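Side-chain contacts in MsStt7d protein (Micromonas, PDB 4IX3), which is a homolog of the state transition kinase Stt7, here as its catalytic domain, which probably binds ATP and transfers phosphate to protein substrates: residues N286-E291 / A310-C315; A191-L196 / L202-G207; A112-N117 / V183-D188. All coordinates share one frame; numbering follows the deposited sequence.

Contact 1 of 3, residues N286-E291 / A310-C315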
loop_
_atom_site.group_PDB
_atom_site.type_symbol
_atom_site.label_atom_id
_atom_site.label_comp_id
_atom_site.label_asym_id
_atom_site.label_seq_id
_atom_site.Cartn_x
_atom_site.Cartn_y
_atom_site.Cartn_z
ATOM N N ASN B 286 -34.170 -12.415 3.062
ATOM C CA ASN B 286 -35.519 -12.683 2.553
ATOM C C ASN B 286 -36.173 -11.463 1.951
ATOM O O ASN B 286 -36.836 -11.560 0.913
ATOM C CB ASN B 286 -36.373 -13.319 3.639
ATOM C CG ASN B 286 -35.922 -14.739 3.942
ATOM O OD1 ASN B 286 -35.238 -15.382 3.133
ATOM N ND2 ASN B 286 -36.298 -15.238 5.105
ATOM N N ALA B 287 -35.808 -10.302 2.489
ATOM C CA ALA B 287 -36.256 -9.044 1.893
ATOM C C ALA B 287 -35.551 -8.781 0.563
ATOM O O ALA B 287 -36.174 -8.335 -0.402
ATOM C CB ALA B 287 -36.094 -7.900 2.857
ATOM N N PHE B 288 -34.280 -9.164 0.473
ATOM C CA PHE B 288 -33.613 -9.087 -0.810
ATOM C C PHE B 288 -34.305 -9.964 -1.853
ATOM O O PHE B 288 -34.575 -9.508 -2.980
ATOM C CB PHE B 288 -32.128 -9.463 -0.709
ATOM C CG PHE B 288 -31.471 -9.544 -2.056
ATOM C CD1 PHE B 288 -30.875 -8.416 -2.624
ATOM C CD2 PHE B 288 -31.468 -10.736 -2.782
ATOM C CE1 PHE B 288 -30.319 -8.472 -3.883
ATOM C CE2 PHE B 288 -30.922 -10.774 -4.057
ATOM C CZ PHE B 288 -30.373 -9.635 -4.615
ATOM N N ARG B 289 -34.569 -11.219 -1.476
ATOM C CA ARG B 289 -35.223 -12.168 -2.380
ATOM C C ARG B 289 -36.599 -11.669 -2.821
ATOM O O ARG B 289 -36.904 -11.712 -4.013
ATOM C CB ARG B 289 -35.305 -13.572 -1.754
ATOM C CG ARG B 289 -33.928 -14.129 -1.444
ATOM C CD ARG B 289 -34.075 -15.152 -0.336
ATOM N NE ARG B 289 -34.601 -16.406 -0.865
ATOM C CZ ARG B 289 -34.842 -17.483 -0.124
ATOM N NH1 ARG B 289 -34.690 -17.455 1.203
ATOM N NH2 ARG B 289 -35.193 -18.603 -0.723
ATOM N N GLY B 290 -37.387 -11.141 -1.881
ATOM C CA GLY B 290 -38.772 -10.705 -2.119
ATOM C C GLY B 290 -38.832 -9.389 -2.870
ATOM O O GLY B 290 -39.647 -9.248 -3.779
ATOM N N GLU B 291 -37.941 -8.455 -2.538
ATOM C CA GLU B 291 -37.989 -7.095 -3.073
ATOM C C GLU B 291 -37.109 -6.805 -4.290
ATOM O O GLU B 291 -37.382 -5.886 -5.057
ATOM C CB GLU B 291 -37.647 -6.083 -1.984
ATOM C CG GLU B 291 -38.584 -6.093 -0.782
ATOM C CD GLU B 291 -38.276 -4.949 0.170
ATOM O OE1 GLU B 291 -37.750 -3.900 -0.276
ATOM O OE2 GLU B 291 -38.530 -5.111 1.380
ATOM N N ALA B 310 -31.198 -23.190 1.740
ATOM C CA ALA B 310 -30.194 -23.344 2.779
ATOM C C ALA B 310 -29.051 -22.343 2.607
ATOM O O ALA B 310 -28.542 -21.783 3.589
ATOM C CB ALA B 310 -29.661 -24.788 2.765
ATOM N N GLY B 311 -28.601 -22.152 1.374
ATOM C CA GLY B 311 -27.468 -21.246 1.136
ATOM C C GLY B 311 -27.827 -19.806 1.473
ATOM O O GLY B 311 -27.018 -19.067 2.055
ATOM N N TRP B 312 -29.021 -19.353 1.077
ATOM C CA TRP B 312 -29.470 -18.037 1.534
ATOM C C TRP B 312 -29.420 -17.947 3.041
ATOM O O TRP B 312 -29.057 -16.886 3.593
ATOM C CB TRP B 312 -30.895 -17.738 1.084
ATOM C CG TRP B 312 -31.016 -17.425 -0.375
ATOM C CD1 TRP B 312 -31.723 -18.124 -1.332
ATOM C CD2 TRP B 312 -30.517 -16.220 -1.040
ATOM N NE1 TRP B 312 -31.719 -17.439 -2.519
ATOM C CE2 TRP B 312 -30.961 -16.312 -2.428
ATOM C CE3 TRP B 312 -29.742 -15.135 -0.636
ATOM C CZ2 TRP B 312 -30.645 -15.333 -3.366
ATOM C CZ3 TRP B 312 -29.450 -14.150 -1.582
ATOM C CH2 TRP B 312 -29.891 -14.244 -2.917
ATOM N N ASP B 313 -29.903 -18.971 3.749
ATOM C CA ASP B 313 -29.947 -18.896 5.180
ATOM C C ASP B 313 -28.529 -18.782 5.743
ATOM O O ASP B 313 -28.313 -18.047 6.697
ATOM C CB ASP B 313 -30.654 -20.114 5.811
ATOM C CG ASP B 313 -30.932 -19.878 7.291
ATOM O OD1 ASP B 313 -30.221 -20.457 8.138
ATOM O OD2 ASP B 313 -31.815 -19.043 7.632
ATOM N N LEU B 314 -27.579 -19.542 5.202
ATOM C CA LEU B 314 -26.208 -19.498 5.745
ATOM C C LEU B 314 -25.572 -18.136 5.478
ATOM O O LEU B 314 -24.890 -17.562 6.331
ATOM C CB LEU B 314 -25.348 -20.618 5.135
ATOM C CG LEU B 314 -23.878 -20.609 5.562
ATOM C CD1 LEU B 314 -23.680 -20.584 7.080
ATOM C CD2 LEU B 314 -23.122 -21.765 4.896
ATOM N N CYS B 315 -25.787 -17.605 4.291
ATOM C CA CYS B 315 -25.381 -16.222 4.004
ATOM C C CYS B 315 -25.985 -15.268 5.029
ATOM O O CYS B 315 -25.284 -14.411 5.551
ATOM C CB CYS B 315 -25.768 -15.766 2.591
ATOM S SG CYS B 315 -24.753 -16.465 1.283
#

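Contact 2 of 3, residues A191-L196 / L202-G207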
loop_
_atom_site.group_PDB
_atom_site.type_symbol
_atom_site.label_atom_id
_atom_site.label_comp_id
_atom_site.label_asym_id
_atom_site.label_seq_id
_atom_site.Cartn_x
_atom_site.Cartn_y
_atom_site.Cartn_z
ATOM N N ALA B 191 -2.642 -8.311 7.895
ATOM C CA ALA B 191 -3.531 -7.505 8.722
ATOM C C ALA B 191 -4.102 -8.272 9.903
ATOM O O ALA B 191 -4.946 -7.775 10.637
ATOM C CB ALA B 191 -4.682 -6.944 7.897
ATOM N N ALA B 192 -3.627 -9.501 10.098
ATOM C CA ALA B 192 -4.200 -10.332 11.106
ATOM C C ALA B 192 -3.884 -9.831 12.513
ATOM O O ALA B 192 -2.825 -9.215 12.784
ATOM C CB ALA B 192 -3.686 -11.747 10.941
ATOM N N ALA B 193 -4.793 -10.122 13.424
ATOM C CA ALA B 193 -4.640 -9.768 14.832
ATOM C C ALA B 193 -4.542 -11.005 15.702
ATOM O O ALA B 193 -5.288 -11.971 15.491
ATOM C CB ALA B 193 -5.764 -8.864 15.344
ATOM N N LEU B 194 -3.595 -11.008 16.632
ATOM C CA LEU B 194 -3.658 -11.947 17.763
ATOM C C LEU B 194 -4.390 -11.316 18.954
ATOM O O LEU B 194 -3.964 -10.274 19.468
ATOM C CB LEU B 194 -2.246 -12.440 18.161
ATOM C CG LEU B 194 -2.227 -13.422 19.332
ATOM C CD1 LEU B 194 -3.050 -14.670 19.050
ATOM C CD2 LEU B 194 -0.776 -13.759 19.679
ATOM N N CYS B 195 -5.592 -11.825 19.227
ATOM C CA CYS B 195 -6.540 -11.083 20.058
ATOM C C CYS B 195 -6.581 -11.565 21.484
ATOM O O CYS B 195 -7.379 -11.068 22.267
ATOM C CB CYS B 195 -7.939 -11.248 19.465
ATOM S SG CYS B 195 -8.053 -10.630 17.790
ATOM N N LEU B 196 -5.775 -12.568 21.817
ATOM C CA LEU B 196 -5.666 -13.008 23.186
ATOM C C LEU B 196 -4.211 -12.873 23.618
ATOM O O LEU B 196 -3.305 -12.872 22.773
ATOM C CB LEU B 196 -6.143 -14.465 23.304
ATOM C CG LEU B 196 -7.615 -14.686 22.957
ATOM C CD1 LEU B 196 -7.854 -16.176 22.815
ATOM C CD2 LEU B 196 -8.566 -14.041 23.955
ATOM N N LEU B 202 -1.463 -8.816 19.446
ATOM C CA LEU B 202 -0.653 -8.298 18.328
ATOM C C LEU B 202 -1.591 -7.650 17.320
ATOM O O LEU B 202 -2.628 -8.227 17.001
ATOM C CB LEU B 202 0.159 -9.406 17.635
ATOM C CG LEU B 202 1.091 -10.230 18.532
ATOM C CD1 LEU B 202 1.569 -11.421 17.722
ATOM C CD2 LEU B 202 2.260 -9.430 19.078
ATOM N N ASN B 203 -1.290 -6.428 16.892
ATOM C CA ASN B 203 -2.036 -5.758 15.832
ATOM C C ASN B 203 -3.550 -5.619 16.130
ATOM O O ASN B 203 -4.406 -5.742 15.230
ATOM C CB ASN B 203 -1.744 -6.450 14.495
ATOM C CG ASN B 203 -2.035 -5.574 13.289
ATOM O OD1 ASN B 203 -1.828 -4.369 13.333
ATOM N ND2 ASN B 203 -2.490 -6.181 12.194
ATOM N N TYR B 204 -3.852 -5.384 17.403
ATOM C CA TYR B 204 -5.213 -5.441 17.925
ATOM C C TYR B 204 -5.457 -4.181 18.746
ATOM O O TYR B 204 -4.792 -3.963 19.744
ATOM C CB TYR B 204 -5.292 -6.668 18.817
ATOM C CG TYR B 204 -6.670 -7.045 19.321
ATOM C CD1 TYR B 204 -7.769 -7.039 18.462
ATOM C CD2 TYR B 204 -6.866 -7.412 20.636
ATOM C CE1 TYR B 204 -9.021 -7.456 18.903
ATOM C CE2 TYR B 204 -8.118 -7.817 21.110
ATOM C CZ TYR B 204 -9.189 -7.872 20.227
ATOM O OH TYR B 204 -10.443 -8.330 20.641
ATOM N N TYR B 205 -6.362 -3.324 18.288
ATOM C CA TYR B 205 -6.497 -1.961 18.828
ATOM C C TYR B 205 -7.927 -1.496 18.570
ATOM O O TYR B 205 -8.557 -2.039 17.651
ATOM C CB TYR B 205 -5.457 -1.023 18.176
ATOM C CG TYR B 205 -5.368 -1.175 16.663
ATOM C CD1 TYR B 205 -6.295 -0.549 15.829
ATOM C CD2 TYR B 205 -4.408 -2.007 16.070
ATOM C CE1 TYR B 205 -6.224 -0.696 14.453
ATOM C CE2 TYR B 205 -4.353 -2.186 14.694
ATOM C CZ TYR B 205 -5.265 -1.525 13.888
ATOM O OH TYR B 205 -5.254 -1.674 12.509
ATOM N N PRO B 206 -8.454 -0.533 19.372
ATOM C CA PRO B 206 -9.805 -0.060 19.083
ATOM C C PRO B 206 -9.764 0.823 17.850
ATOM O O PRO B 206 -8.760 1.517 17.603
ATOM C CB PRO B 206 -10.196 0.785 20.306
ATOM C CG PRO B 206 -9.143 0.538 21.332
ATOM C CD PRO B 206 -7.913 0.057 20.607
ATOM N N GLY B 207 -10.866 0.819 17.103
ATOM C CA GLY B 207 -10.999 1.711 15.955
ATOM C C GLY B 207 -10.711 1.062 14.619
ATOM O O GLY B 207 -10.288 -0.107 14.544
HETATM O O HOH W 1 -9.941 -10.084 22.600
#

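Contact 3 of 3, residues A112-N117 / V183-D188. With MG (magnesium ion), chain E.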
loop_
_atom_site.group_PDB
_atom_site.type_symbol
_atom_site.label_atom_id
_atom_site.label_comp_id
_atom_site.label_asym_id
_atom_site.label_seq_id
_atom_site.Cartn_x
_atom_site.Cartn_y
_atom_site.Cartn_z
ATOM N N ALA B 112 5.956 -21.608 1.567
ATOM C CA ALA B 112 5.808 -22.447 0.395
ATOM C C ALA B 112 4.854 -21.761 -0.591
ATOM O O ALA B 112 3.876 -21.119 -0.169
ATOM C CB ALA B 112 5.160 -23.764 0.777
ATOM N N ASN B 113 5.120 -21.939 -1.884
ATOM C CA ASN B 113 4.182 -21.554 -2.929
ATOM C C ASN B 113 3.128 -22.673 -2.995
ATOM O O ASN B 113 3.419 -23.784 -3.472
ATOM C CB ASN B 113 4.908 -21.380 -4.266
ATOM C CG ASN B 113 3.987 -20.891 -5.354
ATOM O OD1 ASN B 113 2.770 -21.056 -5.246
ATOM N ND2 ASN B 113 4.532 -20.279 -6.394
ATOM N N GLU B 114 1.926 -22.400 -2.487
ATOM C CA GLU B 114 0.876 -23.413 -2.384
ATOM C C GLU B 114 0.166 -23.615 -3.730
ATOM O O GLU B 114 -0.648 -24.545 -3.860
ATOM C CB GLU B 114 -0.125 -23.007 -1.314
ATOM C CG GLU B 114 0.522 -22.927 0.063
ATOM C CD GLU B 114 0.844 -24.276 0.681
ATOM O OE1 GLU B 114 0.288 -25.313 0.238
ATOM O OE2 GLU B 114 1.452 -24.247 1.762
ATOM N N GLY B 115 0.428 -22.778 -4.722
ATOM C CA GLY B 115 -0.194 -22.895 -6.015
ATOM C C GLY B 115 -0.158 -21.588 -6.777
ATOM O O GLY B 115 -0.182 -20.506 -6.210
ATOM N N GLU B 116 -0.148 -21.738 -8.098
ATOM C CA GLU B 116 -0.067 -20.618 -8.998
ATOM C C GLU B 116 -1.316 -19.757 -9.148
ATOM O O GLU B 116 -1.199 -18.599 -9.590
ATOM C CB GLU B 116 0.479 -21.052 -10.350
ATOM C CG GLU B 116 1.999 -21.083 -10.338
ATOM C CD GLU B 116 2.640 -19.831 -9.754
ATOM O OE1 GLU B 116 3.716 -19.947 -9.160
ATOM O OE2 GLU B 116 2.091 -18.716 -9.865
ATOM N N ASN B 117 -2.410 -20.266 -8.595
ATOM C CA ASN B 117 -3.820 -19.933 -8.774
ATOM C C ASN B 117 -4.273 -19.172 -7.556
ATOM O O ASN B 117 -3.684 -19.360 -6.495
ATOM C CB ASN B 117 -4.697 -21.243 -8.821
ATOM C CG ASN B 117 -4.800 -22.005 -7.463
ATOM O OD1 ASN B 117 -5.590 -21.635 -6.560
ATOM N ND2 ASN B 117 -4.102 -23.138 -7.354
ATOM N N VAL B 183 -7.311 -28.659 -1.399
ATOM C CA VAL B 183 -7.955 -28.028 -0.264
ATOM C C VAL B 183 -7.584 -26.531 -0.262
ATOM O O VAL B 183 -6.438 -26.163 -0.588
ATOM C CB VAL B 183 -7.490 -28.683 1.078
ATOM C CG1 VAL B 183 -6.025 -28.385 1.421
ATOM C CG2 VAL B 183 -8.405 -28.329 2.212
ATOM N N LEU B 184 -8.503 -25.688 0.171
ATOM C CA LEU B 184 -8.186 -24.248 0.195
ATOM C C LEU B 184 -7.296 -23.909 1.368
ATOM O O LEU B 184 -7.524 -24.376 2.485
ATOM C CB LEU B 184 -9.474 -23.434 0.331
ATOM C CG LEU B 184 -10.460 -23.479 -0.856
ATOM C CD1 LEU B 184 -11.479 -22.360 -0.722
ATOM C CD2 LEU B 184 -9.766 -23.506 -2.207
ATOM N N LYS B 185 -6.302 -23.077 1.091
ATOM C CA LYS B 185 -5.488 -22.462 2.149
ATOM C C LYS B 185 -5.580 -20.928 2.053
ATOM O O LYS B 185 -5.609 -20.379 0.946
ATOM C CB LYS B 185 -4.023 -22.909 2.060
ATOM C CG LYS B 185 -3.815 -24.432 2.317
ATOM C CD LYS B 185 -2.357 -24.805 2.241
ATOM C CE LYS B 185 -2.176 -26.292 2.528
ATOM N NZ LYS B 185 -0.716 -26.643 2.507
ATOM N N LEU B 186 -5.588 -20.292 3.204
ATOM C CA LEU B 186 -5.496 -18.809 3.284
ATOM C C LEU B 186 -4.054 -18.373 3.052
ATOM O O LEU B 186 -3.120 -19.048 3.489
ATOM C CB LEU B 186 -5.973 -18.333 4.645
ATOM C CG LEU B 186 -7.523 -18.389 4.763
ATOM C CD1 LEU B 186 -7.935 -18.493 6.213
ATOM C CD2 LEU B 186 -8.185 -17.170 4.156
ATOM N N ILE B 187 -3.883 -17.202 2.465
ATOM C CA ILE B 187 -2.613 -16.514 2.541
ATOM C C ILE B 187 -2.846 -15.172 3.232
ATOM O O ILE B 187 -3.994 -14.745 3.456
ATOM C CB ILE B 187 -1.978 -16.262 1.178
ATOM C CG1 ILE B 187 -2.892 -15.437 0.266
ATOM C CG2 ILE B 187 -1.617 -17.599 0.518
ATOM C CD1 ILE B 187 -2.130 -14.728 -0.857
ATOM N N ASP B 188 -1.736 -14.481 3.529
ATOM C CA ASP B 188 -1.725 -13.054 3.841
ATOM C C ASP B 188 -2.284 -12.755 5.238
ATOM O O ASP B 188 -3.438 -12.284 5.402
ATOM C CB ASP B 188 -2.427 -12.223 2.767
ATOM C CG ASP B 188 -2.455 -10.759 3.159
ATOM O OD1 ASP B 188 -1.542 -10.313 3.922
ATOM O OD2 ASP B 188 -3.476 -10.078 2.762
HETATM MG MG MG E . -4.038 -8.088 2.707
HETATM O O HOH W 2 -4.109 -8.028 4.775
HETATM O O HOH W 3 -1.935 -7.752 2.878
HETATM O O HOH W 4 -3.796 -8.184 0.714
HETATM O O HOH W 5 -4.396 -6.120 2.646
#

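Contact 1 of 3, residues N286-E291 / A310-C315
In the helical C-terminal lobe of the kinase domain, helix 285-291 meets helix 302-318 through Arg289 and Phe288 on one side and Trp312 on the other. The evidence for a stack is direct: the guanidinium of Arg289 lies flat on the indole, its plane 18° from the ring plane and its centre 3.9 Å from that of the ring. The aliphatic part joins in, since Arg289 CD stands 3.7 Å from the centroid of the five-membered ring of Trp312, almost on the ring normal, a CH-pi contact, while CG lies over the middle of the indole. A bend at chi3 (77°) turns the guanidinium to follow the indole surface. Its rotation is further fixed by Asn286, whose OD1 accepts a hydrogen bond of 2.9 Å from Arg289 NH1, though the donor is tilted 22° from the carbonyl plane. Phe288 reaches the far end of the indole, CE2 lying 3.8 Å from Trp312 CH2, with the two rings oblique to each other. Trp312 NE1 is hydrogen-bonded to Asp305, which holds the nitrogen side of the indole. With an alanine in place of Arg289 the guanidinium and methylenes are gone, which would probably leave this face of Trp312 without its cover and Asn286 free to turn. Phe274 of helix 268-280 also meets both aromatic rings, so the arrangement is a cation-pi stack bordering an aromatic cluster between C-lobe helices.

Contact 2 of 3, residues A191-L196 / L202-G207
Leu194 and Leu202 form a single antiparallel, hydrogen-bonded bridge in the activation segment of the kinase, just past the magnesium-binding loop, and Tyr204 extends the contact beyond it. The bridge rests on two backbone bonds, Leu202 N to Leu194 O at 2.9 Å and Leu194 N to Leu202 O at 3.0 Å. On one flank the leucine side chains meet through their methyls, Leu194 CD2 lying 3.8 Å from Leu202 CD1; His72 of helix 59-76 touches Leu194 and Cys65 touches Leu202.

Asn203 reaches back to the residue before the strand. Its ND2 donates to Ala192 O over 3.1 Å at a nearly straight 164°, with the acceptor in the amide plane but the donor 57° above the carbonyl plane.

Tyr204 can be followed outward. With CG anti to the backbone N (chi1 -172°), CB passes near the carbonyl oxygen of Leu194 and the methyl of Ala193. Further out, CD1 still touches that methyl and, with CE1, comes under the sulfur: Cys195 SG is 3.5 Å from Tyr204 CE1 and sits over the ring face. CD2 is nearest Cys195 CA, and Tyr204 CE2 lies 3.5 Å from Cys195 O. Cys195 CB covers the sulfur's face nearer CZ, giving a CH-pi contact beside the sulfur-aromatic one. At the tip of Tyr204, OH donates to a water 2.7 Å away, which donates in turn to Cys195 O at 2.8 Å.

Contact 3 of 3, residues A112-N117 / V183-D188
A fold at chi2 (-73°) in Glu114 and a fully extended chain beyond CG in Lys185 bring their charges together. The fold turns the carboxylate to meet the lysine, which delivers its ammonium across at about a right angle. Lys185 NZ meets Glu114 OE1 at 2.8 Å, a salt bridge and hydrogen bond made on the syn side of the carboxylate, though 34° out of its plane. The methylenes next to the ammonium come close too, Lys185 CD lying 3.4 Å from Glu114 OE1. Both groups have second partners: Asp180 forms another salt bridge with Lys185 NZ, and the backbone N of Arg83 donates to Glu114 OE2.

The loop carrying Glu114 has its own brace. Asn113 OD1 accepts from Gly115 N at 3.0 Å, an Asx turn, and its ND2 donates to Glu116 OE1 at 2.9 Å, meeting that oxygen from above the carboxylate plane. This is the hinge between the kinase lobes; Ala112 and Glu114 contact ADP in a structure of this protein, although no nucleotide is bound here.

Past strand 183-186, Asp188 opens the sequence Asp-Leu-Gly, corresponding to the kinase DFG motif. Its OD2 binds the magnesium ion at 2.1 Å, and four waters together with Asp168 complete six ligands. Buried opposite charges thus fasten the hinge to the strand leading into the metal site. With two carboxylates as partners, Lys185 would be expected to stay protonated, and Glu114 to stay ionised.

Overall arrangement
From the N terminus, the chain completes the antiparallel sheet of the N-lobe and leaves it at the hinge, where contact 3 opens. It closes 66 residues later, after helices 119-125, 127-133 and 141-161, joining the hinge to strand 183-186. Contact 2 follows almost at once and closes a short loop beside helix 59-76 of the N-lobe. Contact 1 comes last, pairing two helices of the C-lobe. The three loops run in series, none nesting in or crossing another. Contact 3 ends on the metal-binding Asp188 and contact 2 begins three residues later, their centres about 23 Å apart; contact 1 lies about 32 Å from contact 2 and about 31 Å from contact 3, centre to centre.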